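THUMP domain-containing protein (Pyrococcus horikoshii, PDB 1VBK) is of unknown function but, as a ThiI-like protein with a THUMP domain, probably binds RNA and ATP and may act in thiamine biosynthesis or tRNA modification. Local coordinates at the interface of chains A and B. Residues are numbered along the deposited sequence; one frame, centred on the assembly and turned at random. Chains: chain A/B, hypothetical protein PH1313.

The interface of chains A and B. Residues chain A 248, 279-283; chain B 17-18, 21.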
loop_
_atom_site.group_PDB
_atom_site.type_symbol
_atom_site.label_atom_id
_atom_site.label_comp_id
_atom_site.label_asym_id
_atom_site.label_seq_id
_atom_site.Cartn_x
_atom_site.Cartn_y
_atom_site.Cartn_z
ATOM N N LEU A 248 0.897 9.678 -11.015
ATOM C CA LEU A 248 0.026 9.764 -9.848
ATOM C C LEU A 248 -1.123 8.774 -10.011
ATOM O O LEU A 248 -1.530 8.127 -9.050
ATOM C CB LEU A 248 -0.524 11.184 -9.684
ATOM C CG LEU A 248 0.518 12.252 -9.331
ATOM C CD1 LEU A 248 -0.115 13.641 -9.394
ATOM C CD2 LEU A 248 1.082 11.973 -7.946
ATOM N N PHE A 279 9.423 15.338 -1.873
ATOM C CA PHE A 279 8.503 15.153 -0.769
ATOM C C PHE A 279 7.151 15.797 -1.062
ATOM O O PHE A 279 6.110 15.318 -0.604
ATOM C CB PHE A 279 9.090 15.756 0.508
ATOM C CG PHE A 279 8.194 15.616 1.695
ATOM C CD1 PHE A 279 8.110 14.406 2.376
ATOM C CD2 PHE A 279 7.395 16.677 2.107
ATOM C CE1 PHE A 279 7.237 14.254 3.453
ATOM C CE2 PHE A 279 6.519 16.535 3.184
ATOM C CZ PHE A 279 6.441 15.319 3.856
ATOM N N LYS A 280 7.161 16.880 -1.830
ATOM C CA LYS A 280 5.924 17.580 -2.151
ATOM C C LYS A 280 5.197 17.084 -3.397
ATOM O O LYS A 280 3.971 17.137 -3.452
ATOM C CB LYS A 280 6.190 19.080 -2.296
ATOM C CG LYS A 280 6.633 19.770 -1.012
ATOM C CD LYS A 280 6.962 21.230 -1.269
ATOM C CE LYS A 280 7.380 21.942 0.006
ATOM N NZ LYS A 280 7.834 23.337 -0.277
ATOM N N MET A 281 5.931 16.605 -4.398
ATOM C CA MET A 281 5.275 16.152 -5.619
ATOM C C MET A 281 4.671 14.750 -5.561
ATOM O O MET A 281 3.801 14.421 -6.366
ATOM C CB MET A 281 6.226 16.285 -6.830
ATOM C CG MET A 281 7.557 15.559 -6.741
ATOM S SD MET A 281 8.673 15.995 -8.134
ATOM C CE MET A 281 7.970 15.036 -9.462
ATOM N N PHE A 282 5.112 13.934 -4.608
ATOM C CA PHE A 282 4.594 12.574 -4.460
ATOM C C PHE A 282 3.751 12.435 -3.191
ATOM O O PHE A 282 4.124 12.939 -2.135
ATOM C CB PHE A 282 5.749 11.569 -4.400
ATOM C CG PHE A 282 6.490 11.410 -5.691
ATOM C CD1 PHE A 282 5.939 10.671 -6.737
ATOM C CD2 PHE A 282 7.746 11.982 -5.861
ATOM C CE1 PHE A 282 6.628 10.506 -7.931
ATOM C CE2 PHE A 282 8.445 11.824 -7.054
ATOM C CZ PHE A 282 7.882 11.081 -8.093
ATOM N N PRO A 283 2.603 11.744 -3.283
ATOM C CA PRO A 283 1.687 11.520 -2.160
ATOM C C PRO A 283 2.153 10.397 -1.231
ATOM O O PRO A 283 1.516 10.115 -0.213
ATOM C CB PRO A 283 0.382 11.175 -2.856
ATOM C CG PRO A 283 0.862 10.382 -4.029
ATOM C CD PRO A 283 2.022 11.218 -4.532
ATOM N N GLN B 17 -1.530 12.661 6.498
ATOM C CA GLN B 17 -1.243 13.353 5.246
ATOM C C GLN B 17 -0.814 14.794 5.516
ATOM O O GLN B 17 -1.249 15.395 6.496
ATOM C CB GLN B 17 -2.507 13.363 4.384
ATOM C CG GLN B 17 -2.271 13.299 2.896
ATOM C CD GLN B 17 -1.714 11.962 2.466
ATOM O OE1 GLN B 17 -0.712 11.899 1.755
ATOM N NE2 GLN B 17 -2.354 10.883 2.901
ATOM N N THR B 18 0.037 15.351 4.656
ATOM C CA THR B 18 0.447 16.738 4.839
ATOM C C THR B 18 -0.789 17.559 4.510
ATOM O O THR B 18 -1.755 17.035 3.953
ATOM C CB THR B 18 1.572 17.169 3.870
ATOM O OG1 THR B 18 1.045 17.281 2.542
ATOM C CG2 THR B 18 2.710 16.164 3.885
ATOM N N TRP B 21 -1.542 17.652 0.619
ATOM C CA TRP B 21 -2.119 16.437 0.062
ATOM C C TRP B 21 -3.539 16.211 0.560
ATOM O O TRP B 21 -4.384 15.714 -0.182
ATOM C CB TRP B 21 -1.234 15.226 0.358
ATOM C CG TRP B 21 -0.103 15.152 -0.614
ATOM C CD1 TRP B 21 1.223 15.371 -0.358
ATOM C CD2 TRP B 21 -0.208 14.920 -2.022
ATOM N NE1 TRP B 21 1.948 15.294 -1.523
ATOM C CE2 TRP B 21 1.096 15.018 -2.560
ATOM C CE3 TRP B 21 -1.278 14.639 -2.883
ATOM C CZ2 TRP B 21 1.360 14.848 -3.921
ATOM C CZ3 TRP B 21 -1.015 14.467 -4.243
ATOM C CH2 TRP B 21 0.296 14.574 -4.746
#
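One tryptophan, B:Trp21, hides more surface than any other residue in this patch of the two-fold interface between chains A and B. It sits near the start of helix 19-36. Its indole lies against the end of helix 273-281 of chain A and the loop that follows. This pairing may or may not be the biological dimer.

The tight part is A:Pro283 on one face of the indole. The proline crosses the ring obliquely. Its CB stands 3.6 Å from the centroid of the six-membered ring, and its CA 3.8 Å from that of the five-membered ring. Both are CH-pi contacts. The ring carbon CD of A:Pro283 adds a contact of 3.7 Å to CZ2 of B:Trp21. The backbone of A:Met281 meets the indole at its edge, in plane. The B:Trp21 CG is anti to the carbonyl carbon (chi1 -81°), which directs the indole towards chain A. The indole nitrogen NE1 of B:Trp21 lies near two backbone carbonyls, 3.3 Å from A:Phe282 O and as far from A:Lys280 O. Neither pair counts as a hydrogen bond. An alanine here removes the indole face that A:Pro283 packs on, and would probably loosen this part of the interface.

The flanks are sparser, with few atoms touching. A:Leu248, from helix 244-254, brings its CD2 to the far end of the indole, at 4.2 Å from B:Trp21 CH2. On the other flank A:Phe279 and B:Thr18 meet tip to tip. The CG of A:Phe279 is anti to its backbone N (chi1 180°), and the ring reaches the methyl of B:Thr18 with CZ, 3.8 Å from CG2. B:Gln17 merely approaches the proline carbonyl with its amide oxygen.

B:Thr18 also caps its own helix. Its hydroxyl OG1 accepts a nearly straight hydrogen bond of 3.2 Å from the backbone N of B:Trp21 (169° at the hydrogen).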